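Putative oxidoreductase (Staphylococcus aureus subsp. aureus, PDB 3IV4) is a putative oxidoreductase with a thioredoxin fold, probably a monothiol bacilliredoxin acting in thiol-disulfide exchange with bacillithiol-modified proteins. Local coordinates at residues 30-33 with 38-41; 47-52 with 102-107; 67-72 with 78-83. All blocks are in the same frame, centred on the assembly; numbering follows the deposited sequence.

Interaction 1 joins the strand and helix on either side of the short loop carrying the presumed active-site cysteine; the other two contacts reach it from different directions. Centre to centre, interaction 1 lies about 13 Å from interaction 2 and 12 Å from interaction 3, whereas 2 and 3 are about 20 Å apart, on opposite sides of the chain's centre. Helix 37-53 serves both 1 and 2, and Leu30 CD1 meets Ile102 CD1 at 4.0 Å. Towards interaction 3, Lys31 NZ probably bonds His80 ND1 at 2.9 Å, and Ser33 OG, in one modelled position, Ser82 OG. Pro83 O touches Ile102 CD1 at 3.6 Å, a single packing contact between 78-83 and 102-107.

Interaction 1: residues 30-33 with 38-41; sequences LKHS and ISAN
In this thioredoxin fold, the end of strand 26-32 meets the first turns of helix 37-53 around a Cys-Pro-Ile-Ser sequence, in which Ser39 stands where dithiol thioredoxins carry the second cysteine of Cys-X-X-Cys. The hydroxyl of Ser39, on a side chain that points back at the strand, is bonded twice. Ser33 N donates to Ser39 OG over 2.8 Å, nearly straight at 162°, while His32 ND1 and Ser39 OG share a hydrogen bond of 2.7 Å. A first torsion of -160° swings OG away from the Ser39 amide to where both partners lie within bonding distance. It approaches the imidazole obliquely. The ring's CE1 corner extends past Ser39 to the helix backbone, with Ala40 N 3.9 Å from CE1 and lying near the ring plane at its edge. Ser39 CB rests 3.5 Å from Ser33 O, and the two serine CB atoms are 4.1 Å apart. Farther along the helix, the Tyr43 ring meets His32 with the planes at about 35°, and Pro83 touches Ser39 from the neighbouring loop. Two bonds to one buried hydroxyl thus fix its rotation and tie the helix start to the strand end across the cysteine loop; the hydroxyl is placed to link the His32 ring to the backbone, and, unlike a second cysteine, it cannot form a disulfide, consistent with a monothiol enzyme.

Interaction 2: residues 47-52 with 102-107; sequences NKFLYE and INVSSL
Phe49 turns its ring towards the C-terminal helix with CG anti to the backbone N (chi1 168°), while the backbone of Leu107 sets CB over the aromatic face and its CG, anti to the carbonyl carbon (chi1 -69°), carries the chain on to bring CD1 beside Phe49 CB. Leu107 CB sits 3.5 Å from the centroid of the Phe49 ring and only 7° off the ring normal, a CH-pi contact almost exactly over the centre. Leu107 CD1 comes within 3.7 Å of Phe49 CB, and the Leu107 carbonyl O lies 3.8 Å from Phe49 CZ. One turn earlier, Val104 packs at the root of the same side chain, CG1 being 4.2 Å from Phe49 CB in one of its two modelled positions; Val104 O approaches the ring obliquely, 3.9 Å from Phe49 CD1. In that position Val104 also lays CG2 beside Lys48 CB at 3.9 Å; the ammonium end of Lys48 leads away to a salt bridge with Asp44. This is the packing of the long helix 37-53 against the final helix of the thioredoxin fold, 104-110, with Phe28 of strand 26-32 meeting Phe49 edge-to-face and also touching Leu107. The start of the final helix is closed by a capping box: Asn103 OD1 accepts from Ser106 N at 2.9 Å, and Asn103 N donates to Ser106 OG at 3.2 Å. Ser105 OG, in one of two modelled positions, adds a bond to Asn103 OD1 from the opposite face of the amide, above the carbonyl plane. The first helical amide, Val104 N, is taken by Gln45 OE1, so that helix 37-53 itself supplies a bond to this helix start.

Interaction 3: residues 67-72 with 78-83; sequences DLSDYI and VKHESP
Ser69 O and His80 ND1 both hydrogen-bond to NZ of Lys31, whose extended chain ends between helix 66-76 and the loop that follows it. With a lysine as partner, ND1 probably acts as acceptor, consistent with a neutral ring protonated at NE2. The direct contact between helix and loop is close but is not itself a hydrogen bond: Ser69 OG stands 3.1 Å from His80 ND1, but the angle is unsuited to one, and 3.2 Å from His80 CE1, approaching the imidazole obliquely. Ser69 carries OG anti to its backbone N (chi1 -176°) and His80 likewise has CG anti (chi1 172°), which brings both groups to the end of the lysine. Because that geometry rules out a bond, the polar link runs through Lys31 NZ, from the backbone O of Ser69 to His80 ND1. Beyond His80 the loop runs on to Ser82 and a cis peptide bond before Pro83, as in the cis-proline loop of thioredoxins, next to the start of helix 37-53. Pro83 packs there on Ile38 and Ala42, which places this loop beside the presumed active site. On its inner side, helix 66-76 sets Leu68 and Ile72 against Phe17 of helix 14-23, and Ile72 reaches Phe86 on strand 84-89, the strand into which the loop leads.

Interaction 1: residues 30-33 with 38-41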
# COMPACT_ATOMS: atom_id res chain seq x y z
N LEU A 30 -0.11 0.89 -0.44
CA LEU A 30 -0.41 0.47 -1.80
C LEU A 30 -0.32 1.64 -2.77
O LEU A 30 -0.99 2.64 -2.57
CB LEU A 30 -1.83 -0.09 -1.85
CG LEU A 30 -2.37 -0.48 -3.22
CD1 LEU A 30 -1.65 -1.70 -3.77
CD2 LEU A 30 -3.89 -0.67 -3.18
N LYS A 31 0.48 1.49 -3.82
CA LYS A 31 0.42 2.36 -4.98
C LYS A 31 -0.73 1.89 -5.87
O LYS A 31 -0.74 0.73 -6.31
CB LYS A 31 1.72 2.31 -5.79
CG LYS A 31 2.93 2.87 -5.09
CD LYS A 31 4.07 2.98 -6.11
CE LYS A 31 5.32 3.62 -5.51
NZ LYS A 31 6.33 3.88 -6.60
N HIS A 32 -1.67 2.79 -6.14
CA HIS A 32 -2.89 2.45 -6.88
C HIS A 32 -3.05 3.36 -8.11
O HIS A 32 -2.79 4.56 -8.03
CB HIS A 32 -4.08 2.59 -5.92
CG HIS A 32 -5.43 2.40 -6.55
ND1 HIS A 32 -5.78 1.25 -7.24
CD2 HIS A 32 -6.52 3.19 -6.56
CE1 HIS A 32 -7.03 1.36 -7.65
NE2 HIS A 32 -7.51 2.52 -7.25
N SER A 33 -3.47 2.78 -9.24
CA SER A 33 -3.84 3.56 -10.43
C SER A 33 -5.36 3.64 -10.54
O SER A 33 -6.05 2.65 -10.32
CB SER A 33 -3.26 2.93 -11.70
OG SER A 33 -1.86 3.08 -11.76
N ILE A 38 -6.49 -3.99 -13.17
CA ILE A 38 -5.52 -4.76 -12.39
C ILE A 38 -5.28 -4.09 -11.04
O ILE A 38 -5.23 -4.74 -9.98
CB ILE A 38 -4.17 -4.97 -13.16
CG1 ILE A 38 -4.40 -5.79 -14.43
CG2 ILE A 38 -3.14 -5.66 -12.25
CD1 ILE A 38 -3.30 -5.68 -15.47
N SER A 39 -5.17 -2.77 -11.05
CA SER A 39 -5.02 -2.02 -9.81
C SER A 39 -6.26 -2.11 -8.92
O SER A 39 -6.15 -2.30 -7.69
CB SER A 39 -4.66 -0.56 -10.09
OG SER A 39 -4.07 0.02 -8.93
N ALA A 40 -7.44 -2.00 -9.52
CA ALA A 40 -8.67 -2.17 -8.74
C ALA A 40 -8.76 -3.54 -8.08
O ALA A 40 -9.22 -3.64 -6.95
CB ALA A 40 -9.90 -1.95 -9.63
N ASN A 41 -8.34 -4.59 -8.79
CA ASN A 41 -8.31 -5.94 -8.20
C ASN A 41 -7.38 -5.97 -6.99
O ASN A 41 -7.73 -6.52 -5.93
CB ASN A 41 -7.84 -6.96 -9.25
CG ASN A 41 -8.88 -7.24 -10.32
OD1 ASN A 41 -10.07 -6.99 -10.14
ND2 ASN A 41 -8.43 -7.79 -11.46

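Interaction 2: residues 47-52 with 102-107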
# COMPACT_ATOMS: atom_id res chain seq x y z
N ASN A 47 -8.04 -4.10 0.62
CA ASN A 47 -9.14 -3.84 1.55
C ASN A 47 -9.66 -5.08 2.25
O ASN A 47 -10.00 -5.01 3.42
CB ASN A 47 -10.33 -3.19 0.83
CG ASN A 47 -10.22 -1.70 0.74
OD1 ASN A 47 -10.24 -1.00 1.75
ND2 ASN A 47 -10.11 -1.19 -0.47
N LYS A 48 -9.76 -6.20 1.53
CA LYS A 48 -10.21 -7.47 2.13
C LYS A 48 -9.25 -7.93 3.21
O LYS A 48 -9.65 -8.33 4.30
CB LYS A 48 -10.37 -8.54 1.06
CG LYS A 48 -11.69 -8.47 0.32
CD LYS A 48 -11.57 -9.22 -0.98
CE LYS A 48 -12.90 -9.41 -1.64
NZ LYS A 48 -12.64 -10.26 -2.85
N PHE A 49 -7.96 -7.84 2.92
CA PHE A 49 -6.96 -8.23 3.89
C PHE A 49 -7.00 -7.34 5.14
O PHE A 49 -7.05 -7.83 6.28
CB PHE A 49 -5.59 -8.15 3.21
CG PHE A 49 -4.44 -8.25 4.17
CD1 PHE A 49 -4.09 -9.48 4.73
CD2 PHE A 49 -3.70 -7.11 4.50
CE1 PHE A 49 -3.03 -9.57 5.62
CE2 PHE A 49 -2.64 -7.19 5.38
CZ PHE A 49 -2.30 -8.42 5.93
N LEU A 50 -6.98 -6.02 4.94
CA LEU A 50 -6.95 -5.10 6.07
C LEU A 50 -8.20 -5.21 6.93
O LEU A 50 -8.12 -5.18 8.18
CB LEU A 50 -6.77 -3.67 5.58
CG LEU A 50 -5.44 -3.35 4.92
CD1 LEU A 50 -5.54 -2.01 4.19
CD2 LEU A 50 -4.29 -3.39 5.93
N TYR A 51 -9.35 -5.31 6.27
CA TYR A 51 -10.64 -5.46 6.96
C TYR A 51 -10.68 -6.74 7.81
O TYR A 51 -11.09 -6.71 8.96
CB TYR A 51 -11.76 -5.44 5.93
CG TYR A 51 -13.15 -5.59 6.48
CD1 TYR A 51 -13.72 -4.60 7.27
CD2 TYR A 51 -13.90 -6.70 6.15
CE1 TYR A 51 -15.03 -4.75 7.75
CE2 TYR A 51 -15.19 -6.86 6.62
CZ TYR A 51 -15.74 -5.89 7.42
OH TYR A 51 -17.03 -6.06 7.87
N GLU A 52 -10.19 -7.84 7.25
CA GLU A 52 -10.15 -9.10 7.99
C GLU A 52 -9.19 -9.00 9.19
O GLU A 52 -9.42 -9.61 10.24
CB GLU A 52 -9.76 -10.25 7.04
CG GLU A 52 -10.09 -11.67 7.49
CD GLU A 52 -11.53 -11.85 7.97
OE1 GLU A 52 -11.74 -11.70 9.19
OE2 GLU A 52 -12.44 -12.14 7.15
N ILE A 102 -0.33 -9.12 -5.64
CA ILE A 102 -0.95 -8.48 -4.47
C ILE A 102 -2.29 -9.16 -4.24
O ILE A 102 -3.26 -8.92 -4.98
CB ILE A 102 -1.17 -6.96 -4.67
CG1 ILE A 102 0.14 -6.23 -4.99
CG2 ILE A 102 -1.81 -6.33 -3.39
CD1 ILE A 102 -0.06 -4.85 -5.63
N ASN A 103 -2.36 -10.00 -3.22
CA ASN A 103 -3.62 -10.67 -2.90
C ASN A 103 -3.63 -10.97 -1.41
O ASN A 103 -2.60 -10.82 -0.74
CB ASN A 103 -3.82 -11.93 -3.77
CG ASN A 103 -2.61 -12.83 -3.77
OD1 ASN A 103 -2.16 -13.28 -2.71
ND2 ASN A 103 -2.06 -13.09 -4.95
N VAL A 104 -4.78 -11.39 -0.89
CA VAL A 104 -4.93 -11.56 0.55
C VAL A 104 -3.92 -12.54 1.13
O VAL A 104 -3.43 -12.35 2.24
CB VAL A 104 -6.35 -12.00 0.92
CG1 VAL A 104 -6.42 -12.24 2.42
CG2 VAL A 104 -7.37 -10.94 0.48
N SER A 105 -3.59 -13.58 0.37
CA SER A 105 -2.59 -14.55 0.84
C SER A 105 -1.15 -14.02 0.83
O SER A 105 -0.39 -14.31 1.76
CB SER A 105 -2.70 -15.88 0.10
OG SER A 105 -2.73 -15.72 -1.31
N SER A 106 -0.77 -13.25 -0.19
CA SER A 106 0.58 -12.70 -0.19
C SER A 106 0.77 -11.62 0.87
O SER A 106 1.83 -11.54 1.50
CB SER A 106 0.99 -12.21 -1.57
OG SER A 106 0.34 -11.00 -1.91
N LEU A 107 -0.26 -10.81 1.08
CA LEU A 107 -0.24 -9.82 2.15
C LEU A 107 -0.09 -10.52 3.50
O LEU A 107 0.67 -10.08 4.35
CB LEU A 107 -1.50 -8.95 2.10
CG LEU A 107 -1.58 -7.99 0.89
CD1 LEU A 107 -3.02 -7.61 0.56
CD2 LEU A 107 -0.76 -6.73 1.13

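Interaction 3: residues 67-72 with 78-83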
# COMPACT_ATOMS: atom_id res chain seq x y z
N ASP A 67 5.15 12.89 -6.95
CA ASP A 67 6.26 13.13 -6.02
C ASP A 67 6.37 11.99 -5.04
O ASP A 67 7.44 11.39 -4.88
CB ASP A 67 6.10 14.44 -5.25
CG ASP A 67 6.62 15.62 -6.03
OD1 ASP A 67 7.29 15.40 -7.05
OD2 ASP A 67 6.36 16.76 -5.61
N LEU A 68 5.24 11.68 -4.40
CA LEU A 68 5.19 10.65 -3.36
C LEU A 68 5.51 9.28 -3.95
O LEU A 68 6.25 8.49 -3.35
CB LEU A 68 3.82 10.64 -2.65
CG LEU A 68 3.64 9.50 -1.63
CD1 LEU A 68 4.75 9.44 -0.57
CD2 LEU A 68 2.27 9.57 -0.98
N SER A 69 4.96 8.99 -5.13
CA SER A 69 5.22 7.71 -5.79
C SER A 69 6.73 7.53 -6.05
O SER A 69 7.30 6.46 -5.78
CB SER A 69 4.41 7.57 -7.09
OG SER A 69 4.61 6.29 -7.64
N ASP A 70 7.38 8.56 -6.59
CA ASP A 70 8.82 8.47 -6.83
C ASP A 70 9.61 8.42 -5.51
O ASP A 70 10.62 7.72 -5.42
CB ASP A 70 9.32 9.59 -7.77
CG ASP A 70 10.68 9.28 -8.39
OD1 ASP A 70 10.86 8.21 -8.99
OD2 ASP A 70 11.58 10.12 -8.28
N TYR A 71 9.11 9.11 -4.48
CA TYR A 71 9.73 9.06 -3.17
C TYR A 71 9.74 7.63 -2.62
O TYR A 71 10.75 7.18 -2.08
CB TYR A 71 9.06 10.00 -2.17
CG TYR A 71 9.77 9.96 -0.85
CD1 TYR A 71 10.94 10.69 -0.65
CD2 TYR A 71 9.32 9.14 0.19
CE1 TYR A 71 11.61 10.62 0.53
CE2 TYR A 71 9.99 9.08 1.40
CZ TYR A 71 11.16 9.82 1.56
OH TYR A 71 11.84 9.77 2.75
N ILE A 72 8.62 6.91 -2.75
CA ILE A 72 8.55 5.53 -2.27
C ILE A 72 9.51 4.61 -3.05
O ILE A 72 10.16 3.75 -2.45
CB ILE A 72 7.09 5.03 -2.28
CG1 ILE A 72 6.30 5.82 -1.23
CG2 ILE A 72 7.01 3.52 -2.00
CD1 ILE A 72 4.80 5.67 -1.35
N VAL A 78 13.04 0.11 -4.97
CA VAL A 78 12.23 -0.75 -5.80
C VAL A 78 11.62 0.10 -6.92
O VAL A 78 10.90 1.06 -6.66
CB VAL A 78 11.12 -1.45 -4.97
CG1 VAL A 78 10.22 -2.26 -5.88
CG2 VAL A 78 11.76 -2.35 -3.91
N LYS A 79 11.91 -0.24 -8.17
CA LYS A 79 11.42 0.58 -9.27
C LYS A 79 9.90 0.56 -9.33
O LYS A 79 9.24 -0.43 -8.98
CB LYS A 79 12.04 0.19 -10.62
CG LYS A 79 13.54 0.51 -10.73
CD LYS A 79 13.86 2.00 -10.89
CE LYS A 79 15.33 2.27 -10.61
NZ LYS A 79 15.62 2.10 -9.15
N HIS A 80 9.36 1.70 -9.72
CA HIS A 80 7.94 1.92 -9.69
C HIS A 80 7.13 0.91 -10.51
O HIS A 80 7.46 0.62 -11.66
CB HIS A 80 7.63 3.32 -10.18
CG HIS A 80 6.17 3.56 -10.36
ND1 HIS A 80 5.33 3.76 -9.29
CD2 HIS A 80 5.39 3.54 -11.47
CE1 HIS A 80 4.10 3.90 -9.73
NE2 HIS A 80 4.10 3.77 -11.04
N GLU A 81 6.05 0.39 -9.92
CA GLU A 81 5.01 -0.35 -10.65
C GLU A 81 3.70 0.13 -10.10
O GLU A 81 3.64 0.71 -9.01
CB GLU A 81 5.09 -1.86 -10.43
CG GLU A 81 6.42 -2.51 -10.76
CD GLU A 81 6.64 -2.72 -12.25
OE1 GLU A 81 5.72 -2.48 -13.07
OE2 GLU A 81 7.76 -3.15 -12.58
N SER A 82 2.63 -0.15 -10.84
CA SER A 82 1.29 0.04 -10.30
C SER A 82 0.37 -1.06 -10.82
O SER A 82 0.36 -1.35 -12.02
CB SER A 82 0.76 1.43 -10.61
OG SER A 82 -0.41 1.66 -9.84
N PRO A 83 -0.37 -1.72 -9.92
CA PRO A 83 -0.39 -1.54 -8.48
C PRO A 83 0.87 -2.14 -7.85
O PRO A 83 1.44 -3.08 -8.39
CB PRO A 83 -1.63 -2.33 -8.05
CG PRO A 83 -1.72 -3.43 -9.04
CD PRO A 83 -1.26 -2.82 -10.34